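Side-chain contacts in deoxy-D-mannose-octulosonate 8-phosphate phosphatase (Haemophilus influenzae Rd, PDB 1K1E), which catalyses the hydrolysis of 3-deoxy-D-manno-octulosonate 8-phosphate to 3-deoxy-D-manno-octulosonate and inorganic phosphate, a step in lipopolysaccharide biosynthesis: residues A147-E150 against M151-I155; K81-K84 against E85-C88; L65-R68 against I69-G73. All coordinates share one frame; numbering follows the deposited sequence.

Contact 1. Residues A147-E150 against M151-I155; sequences AFRE and MSDMI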
loop_
_atom_site.group_PDB
_atom_site.type_symbol
_atom_site.label_atom_id
_atom_site.label_comp_id
_atom_site.label_asym_id
_atom_site.label_seq_id
_atom_site.Cartn_x
_atom_site.Cartn_y
_atom_site.Cartn_z
ATOM N N ALA A 147 -2.779 -14.104 -1.656
ATOM C CA ALA A 147 -3.889 -14.935 -2.098
ATOM C C ALA A 147 -3.350 -16.212 -2.790
ATOM O O ALA A 147 -3.966 -17.249 -2.751
ATOM C CB ALA A 147 -4.727 -14.157 -3.043
ATOM N N PHE A 148 -2.229 -16.081 -3.480
ATOM C CA PHE A 148 -1.640 -17.248 -4.104
ATOM C C PHE A 148 -1.275 -18.259 -3.038
ATOM O O PHE A 148 -1.562 -19.489 -3.133
ATOM C CB PHE A 148 -0.410 -16.858 -4.923
ATOM C CG PHE A 148 0.152 -18.020 -5.672
ATOM C CD1 PHE A 148 -0.134 -18.177 -7.022
ATOM C CD2 PHE A 148 0.881 -19.016 -5.000
ATOM C CE1 PHE A 148 0.295 -19.356 -7.747
ATOM C CE2 PHE A 148 1.308 -20.178 -5.725
ATOM C CZ PHE A 148 1.000 -20.328 -7.111
ATOM N N ARG A 149 -0.630 -17.766 -1.998
ATOM C CA ARG A 149 -0.215 -18.622 -0.870
ATOM C C ARG A 149 -1.417 -19.277 -0.188
ATOM O O ARG A 149 -1.354 -20.423 0.218
ATOM C CB ARG A 149 0.544 -17.786 0.150
ATOM C CG ARG A 149 1.097 -18.597 1.308
ATOM C CD ARG A 149 1.927 -19.796 0.911
ATOM N NE ARG A 149 2.423 -20.481 2.125
ATOM C CZ ARG A 149 3.472 -20.078 2.810
ATOM N NH1 ARG A 149 4.163 -19.007 2.421
ATOM N NH2 ARG A 149 3.816 -20.732 3.895
ATOM N N GLU A 150 -2.527 -18.543 -0.065
ATOM C CA GLU A 150 -3.759 -19.140 0.515
ATOM C C GLU A 150 -4.172 -20.401 -0.286
ATOM O O GLU A 150 -4.459 -21.468 0.274
ATOM C CB GLU A 150 -4.900 -18.120 0.480
ATOM C CG GLU A 150 -6.174 -18.662 1.092
ATOM C CD GLU A 150 -7.259 -17.583 1.154
ATOM O OE1 GLU A 150 -8.350 -17.949 1.446
ATOM O OE2 GLU A 150 -6.988 -16.388 0.864
ATOM N N MET A 151 -4.163 -20.249 -1.611
ATOM C CA MET A 151 -4.460 -21.303 -2.529
ATOM C C MET A 151 -3.401 -22.411 -2.456
ATOM O O MET A 151 -3.735 -23.595 -2.324
ATOM C CB MET A 151 -4.538 -20.747 -3.974
ATOM C CG MET A 151 -4.823 -21.875 -5.032
ATOM S SD MET A 151 -4.482 -21.197 -6.678
ATOM C CE MET A 151 -2.652 -20.660 -6.590
ATOM N N SER A 152 -2.109 -22.079 -2.560
ATOM C CA SER A 152 -1.126 -23.199 -2.511
ATOM C C SER A 152 -1.213 -23.992 -1.230
ATOM O O SER A 152 -1.138 -25.230 -1.236
ATOM C CB SER A 152 0.319 -22.730 -2.734
ATOM O OG SER A 152 0.715 -21.763 -1.789
ATOM N N ASP A 153 -1.400 -23.301 -0.114
ATOM C CA ASP A 153 -1.525 -23.986 1.163
ATOM C C ASP A 153 -2.715 -24.953 1.082
ATOM O O ASP A 153 -2.625 -26.076 1.562
ATOM C CB ASP A 153 -1.841 -23.011 2.302
ATOM C CG ASP A 153 -0.634 -22.251 2.807
ATOM O OD1 ASP A 153 -0.902 -21.357 3.619
ATOM O OD2 ASP A 153 0.536 -22.530 2.469
ATOM N N MET A 154 -3.826 -24.487 0.502
ATOM C CA MET A 154 -5.045 -25.324 0.414
ATOM C C MET A 154 -4.789 -26.561 -0.421
ATOM O O MET A 154 -5.192 -27.689 -0.039
ATOM C CB MET A 154 -6.197 -24.561 -0.273
ATOM C CG MET A 154 -6.827 -23.473 0.541
ATOM S SD MET A 154 -8.255 -22.796 -0.368
ATOM C CE MET A 154 -9.009 -24.276 -0.884
ATOM N N ILE A 155 -4.159 -26.347 -1.576
ATOM C CA ILE A 155 -3.863 -27.491 -2.440
ATOM C C ILE A 155 -2.935 -28.494 -1.727
ATOM O O ILE A 155 -3.197 -29.689 -1.714
ATOM C CB ILE A 155 -3.214 -27.017 -3.779
ATOM C CG1 ILE A 155 -4.214 -26.123 -4.527
ATOM C CG2 ILE A 155 -2.798 -28.265 -4.622
ATOM C CD1 ILE A 155 -3.672 -25.434 -5.793
#

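Contact 2. Residues K81-K84 against E85-C88; sequences KLEK and ETAC. With HG (mercury (II) ion), chain N; SO4 (sulfate ion), chain O.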
loop_
_atom_site.group_PDB
_atom_site.type_symbol
_atom_site.label_atom_id
_atom_site.label_comp_id
_atom_site.label_asym_id
_atom_site.label_seq_id
_atom_site.Cartn_x
_atom_site.Cartn_y
_atom_site.Cartn_z
ATOM N N LYS A 81 0.199 -12.204 -23.914
ATOM C CA LYS A 81 -1.022 -12.735 -24.557
ATOM C C LYS A 81 -2.283 -12.333 -23.842
ATOM O O LYS A 81 -2.455 -12.618 -22.657
ATOM C CB LYS A 81 -0.985 -14.265 -24.658
ATOM C CG LYS A 81 -1.948 -14.723 -25.727
ATOM C CD LYS A 81 -1.727 -16.126 -26.157
ATOM C CE LYS A 81 -2.430 -16.294 -27.490
ATOM N NZ LYS A 81 -2.120 -17.588 -28.149
ATOM N N LEU A 82 -3.193 -11.704 -24.566
ATOM C CA LEU A 82 -4.427 -11.256 -23.925
ATOM C C LEU A 82 -5.556 -12.250 -24.013
ATOM O O LEU A 82 -6.560 -12.129 -23.306
ATOM C CB LEU A 82 -4.877 -9.910 -24.502
ATOM C CG LEU A 82 -4.269 -8.701 -23.791
ATOM C CD1 LEU A 82 -4.831 -7.383 -24.352
ATOM C CD2 LEU A 82 -4.611 -8.817 -22.307
ATOM N N GLU A 83 -5.387 -13.245 -24.855
ATOM C CA GLU A 83 -6.408 -14.268 -25.036
ATOM C C GLU A 83 -5.927 -15.460 -24.243
ATOM O O GLU A 83 -5.198 -16.345 -24.742
ATOM C CB GLU A 83 -6.551 -14.595 -26.518
ATOM C CG GLU A 83 -7.609 -15.609 -26.813
ATOM C CD GLU A 83 -7.135 -17.028 -26.595
ATOM O OE1 GLU A 83 -6.200 -17.442 -27.315
ATOM O OE2 GLU A 83 -7.694 -17.731 -25.707
ATOM N N LYS A 84 -6.401 -15.506 -23.003
ATOM C CA LYS A 84 -5.950 -16.521 -22.077
ATOM C C LYS A 84 -6.434 -17.947 -22.211
ATOM O O LYS A 84 -5.734 -18.847 -21.768
ATOM C CB LYS A 84 -6.186 -16.020 -20.636
ATOM C CG LYS A 84 -5.373 -14.755 -20.373
ATOM C CD LYS A 84 -5.458 -14.321 -18.899
ATOM C CE LYS A 84 -4.645 -13.007 -18.670
ATOM N NZ LYS A 84 -4.507 -12.824 -17.189
ATOM N N GLU A 85 -7.582 -18.184 -22.839
ATOM C CA GLU A 85 -8.019 -19.569 -22.937
ATOM C C GLU A 85 -7.056 -20.467 -23.742
ATOM O O GLU A 85 -6.812 -21.594 -23.357
ATOM C CB GLU A 85 -9.404 -19.670 -23.584
ATOM C CG GLU A 85 -9.835 -21.148 -23.761
ATOM C CD GLU A 85 -11.095 -21.288 -24.626
ATOM O OE1 GLU A 85 -11.888 -20.313 -24.646
ATOM O OE2 GLU A 85 -11.291 -22.358 -25.264
ATOM N N THR A 86 -6.523 -20.013 -24.873
ATOM C CA THR A 86 -5.632 -20.919 -25.549
ATOM C C THR A 86 -4.264 -20.972 -24.829
ATOM O O THR A 86 -3.599 -22.004 -24.887
ATOM C CB THR A 86 -5.444 -20.540 -27.018
ATOM O OG1 THR A 86 -4.934 -19.235 -27.091
ATOM C CG2 THR A 86 -6.806 -20.599 -27.741
ATOM N N ALA A 87 -3.880 -19.894 -24.132
ATOM C CA ALA A 87 -2.624 -19.857 -23.396
ATOM C C ALA A 87 -2.722 -20.959 -22.366
ATOM O O ALA A 87 -1.726 -21.643 -22.103
ATOM C CB ALA A 87 -2.378 -18.502 -22.663
ATOM N N CYS A 88 -3.903 -21.153 -21.767
ATOM C CA CYS A 88 -4.027 -22.222 -20.780
ATOM C C CYS A 88 -3.679 -23.555 -21.380
ATOM O O CYS A 88 -2.883 -24.301 -20.815
ATOM C CB CYS A 88 -5.447 -22.424 -20.167
ATOM S SG CYS A 88 -5.910 -20.956 -19.147
HETATM HG HG HG N . -6.524 -22.304 -17.271
HETATM S S SO4 O . -4.109 -9.445 -17.967
HETATM O O1 SO4 O . -5.247 -10.308 -17.640
HETATM O O2 SO4 O . -4.263 -8.198 -17.161
HETATM O O3 SO4 O . -4.099 -9.102 -19.380
HETATM O O4 SO4 O . -2.907 -10.241 -17.609
HETATM O O HOH W 1 -10.659 -18.483 -27.150
#

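Contact 3. Residues L65-R68 against I69-G73; sequences LRRR and IADLG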
loop_
_atom_site.group_PDB
_atom_site.type_symbol
_atom_site.label_atom_id
_atom_site.label_comp_id
_atom_site.label_asym_id
_atom_site.label_seq_id
_atom_site.Cartn_x
_atom_site.Cartn_y
_atom_site.Cartn_z
ATOM N N LEU A 65 8.790 -8.430 -14.804
ATOM C CA LEU A 65 8.117 -9.703 -14.616
ATOM C C LEU A 65 9.043 -10.882 -14.920
ATOM O O LEU A 65 9.023 -11.877 -14.238
ATOM C CB LEU A 65 6.817 -9.736 -15.479
ATOM C CG LEU A 65 6.000 -11.023 -15.261
ATOM C CD1 LEU A 65 5.657 -11.333 -13.791
ATOM C CD2 LEU A 65 4.722 -10.874 -16.029
ATOM N N ARG A 66 9.888 -10.779 -15.935
ATOM C CA ARG A 66 10.787 -11.875 -16.231
ATOM C C ARG A 66 11.818 -12.133 -15.127
ATOM O O ARG A 66 12.167 -13.262 -14.845
ATOM C CB ARG A 66 11.422 -11.592 -17.599
ATOM C CG ARG A 66 10.412 -11.957 -18.720
ATOM C CD ARG A 66 10.898 -11.559 -20.105
ATOM N NE ARG A 66 9.936 -11.880 -21.180
ATOM C CZ ARG A 66 9.935 -13.014 -21.875
ATOM N NH1 ARG A 66 10.813 -13.955 -21.609
ATOM N NH2 ARG A 66 9.123 -13.172 -22.919
ATOM N N ARG A 67 12.245 -11.061 -14.479
ATOM C CA ARG A 67 13.206 -11.166 -13.398
ATOM C C ARG A 67 12.542 -11.897 -12.230
ATOM O O ARG A 67 13.138 -12.761 -11.608
ATOM C CB ARG A 67 13.646 -9.771 -12.975
ATOM C CG ARG A 67 14.658 -9.757 -11.756
ATOM C CD ARG A 67 15.721 -10.762 -11.933
ATOM N NE ARG A 67 16.638 -10.835 -10.796
ATOM C CZ ARG A 67 17.880 -10.365 -10.798
ATOM N NH1 ARG A 67 18.349 -9.792 -11.904
ATOM N NH2 ARG A 67 18.656 -10.470 -9.694
ATOM N N ARG A 68 11.291 -11.560 -11.951
ATOM C CA ARG A 68 10.576 -12.220 -10.847
ATOM C C ARG A 68 10.419 -13.692 -11.179
ATOM O O ARG A 68 10.679 -14.547 -10.329
ATOM C CB ARG A 68 9.221 -11.536 -10.639
ATOM C CG ARG A 68 8.314 -12.119 -9.435
ATOM C CD ARG A 68 9.104 -12.288 -8.164
ATOM N NE ARG A 68 8.257 -12.711 -7.070
ATOM C CZ ARG A 68 8.684 -13.080 -5.877
ATOM N NH1 ARG A 68 10.000 -13.088 -5.588
ATOM N NH2 ARG A 68 7.764 -13.480 -4.986
ATOM N N ILE A 69 9.982 -13.996 -12.404
ATOM C CA ILE A 69 9.840 -15.384 -12.843
ATOM C C ILE A 69 11.153 -16.203 -12.694
ATOM O O ILE A 69 11.155 -17.335 -12.195
ATOM C CB ILE A 69 9.391 -15.400 -14.267
ATOM C CG1 ILE A 69 7.875 -15.066 -14.316
ATOM C CG2 ILE A 69 9.719 -16.755 -14.904
ATOM C CD1 ILE A 69 7.371 -14.821 -15.736
ATOM N N ALA A 70 12.254 -15.586 -13.080
ATOM C CA ALA A 70 13.595 -16.208 -12.999
ATOM C C ALA A 70 14.003 -16.440 -11.555
ATOM O O ALA A 70 14.495 -17.518 -11.212
ATOM C CB ALA A 70 14.626 -15.306 -13.743
ATOM N N ASP A 71 13.787 -15.433 -10.690
ATOM C CA ASP A 71 14.109 -15.590 -9.274
ATOM C C ASP A 71 13.327 -16.746 -8.659
ATOM O O ASP A 71 13.833 -17.441 -7.796
ATOM C CB ASP A 71 13.759 -14.332 -8.466
ATOM C CG ASP A 71 14.736 -13.215 -8.645
ATOM O OD1 ASP A 71 15.762 -13.413 -9.354
ATOM O OD2 ASP A 71 14.479 -12.119 -8.059
ATOM N N LEU A 72 12.067 -16.929 -9.077
ATOM C CA LEU A 72 11.233 -17.984 -8.556
ATOM C C LEU A 72 11.505 -19.375 -9.104
ATOM O O LEU A 72 11.003 -20.340 -8.576
ATOM C CB LEU A 72 9.779 -17.631 -8.792
ATOM C CG LEU A 72 9.265 -16.468 -7.935
ATOM C CD1 LEU A 72 7.891 -16.105 -8.402
ATOM C CD2 LEU A 72 9.281 -16.796 -6.481
ATOM N N GLY A 73 12.290 -19.453 -10.167
ATOM C CA GLY A 73 12.621 -20.730 -10.784
ATOM C C GLY A 73 11.486 -21.245 -11.656
ATOM O O GLY A 73 11.403 -22.442 -11.962
HETATM O O HOH W 2 16.678 -10.948 -7.150
#

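Contact 1. Residues A147-E150 against M151-I155
A147 gives its carbonyl O to M151 N, a bond of 3.2 Å that begins the i to i+4 ladder over the first turns of helix 147-158. F148 continues it through the backbone, its O accepting from S152 N, while its ring meets M151. The thioether chain of M151 runs extended as far as SD and then bends at its last torsion (chi3 59°), which lays the methyl over one ring face: CE stands 3.6 Å from the F148 ring centroid, 18° off the normal. This is a CH-pi contact made by the methyl, displaced toward the rim near CE1; SD lies farther back, 5.5 Å from the same centroid.

R149 comes next. A bend at its second torsion carries NE forward along the helix to D153, where R149 NE and D153 OD2 form a salt bridge of 2.8 Å with an N-H...O angle of 155°. The carboxylate O lies in the guanidinium plane, whereas NE approaches OD2 from its syn side but well out of the carboxylate plane, the two groups being nearly perpendicular. R149 NH1 hydrogen-bonds R39 O and forms a salt bridge with D108 of the second subunit; D153 OD1 is hydrogen-bonded to Y130 of that subunit. E150 gives its O to M154 N at 3.1 Å and sends its carboxylate to T141 OG1 and S140 N.

The helix lies against the parallel sheet of this HAD phosphatase: F148 and M151 both touch V11 of strand 10-14, M151 also meets F122 of strand 120-123, and F148 packs on D40, I44 and L47 of helix 38-49.

Contact 2. Residues K81-K84 against E85-C88
E83 caps helix 84-95 by turning its carboxylate back onto T86, with OE2 accepting from T86 N at 2.7 Å. The side chain leaves with CG opposite the backbone N (chi1 -178°) and then folds sharply at chi2 (-82°), which brings OE2 over the first turn. E83 sits at the N-cap position, and this fairly straight bond, 158° at the hydrogen, is its capping bond, made through the syn lone pair of OE2. The placement of OE1 beside the T86 hydroxyl is doubtful in the model.

K81 stretches out fully beyond CG and crosses T86 at about a right angle; its alkyl part passes A87, with K81 CD 4.3 Å from A87 CB.

K84 is also extended past CG and reaches a sulfate ion, probably from the crystallisation liquor, with its NZ, which gives a 2.7 Å hydrogen bond to O1 and a weaker one to O4. D14 and D111 form salt bridges with the same NZ. On the backbone, K84 O receives C88 N at 2.9 Å. The SG of C88 binds a mercury ion at 2.4 Å, a site completed by A114 O and C118 SG.

A lysine held between carboxylates and a sulfate, its side chain about 5 Å from the cobalt ion, is consistent with the substrate-binding role inferred for K84 by similarity: the sulfate may mark where a phosphate would sit.

Contact 3. Residues L65-R68 against I69-G73
R68 and L72 face each other along the last turns of helix 63-72, the helix of the beta-alpha-beta unit formed with strands 53-58 and 76-79, which ends in a Schellman motif at G73. The R68 chain bends at its second torsion and is otherwise extended, which lays the guanidinium across the L72 side chain. CD2 of L72 sits over the centre of one face, 3.8 Å from R68 CZ, while L72 CD1 approaches R68 NE at 3.7 Å. The flat cation thus rests on a branched apolar tip, and its N-H groups point to other partners: NH1 to Y26 of the second subunit and NH2 to Q180.

On another side of the helix R67 and D71 form a different pair. Their planes stand 79° apart; R67 NE gives D71 OD1 a direct but weak bond, part of a salt bridge, 3.1 Å long and bent to 135° at the hydrogen. A water reinforces it, accepting from R67 NH2 and donating to D71 OD2; the latter oxygen is also bonded to Y26 of the second subunit. Both arginine-carrying pairs therefore lie beside a subunit interface, and R68 probably binds substrate, as inferred by similarity.

L65 and I69 supply the apolar side, their chains meeting at a slant with L65 CG 4.1 Å from I69 CD1. They pack inward, on L79 and F77 of strand 76-79 respectively. The helix closes where G73, at positive phi (79°), directs its N back to A70 O at 3.1 Å.

Contacts 1 and 3 lie on helices, contact 2 at the start of a third, and none touch: nearest atoms are about 12 Å apart between contacts 1 and 2, 8 Å between 1 and 3, and 9 Å between 2 and 3. Contact 2 comes closest to the metal centre, the side chain of K84 being about 5 Å from the bound cobalt ion. The side chain of A147 in contact 1 is about 11 Å from the cobalt ion, that of L65 in contact 3 about 10 Å. Contacts 1 and 3 both reach the second subunit, contact 2 the third. Each holds or touches a residue inferred by similarity to bind substrate: K84, R68, and D40, which F148 touches.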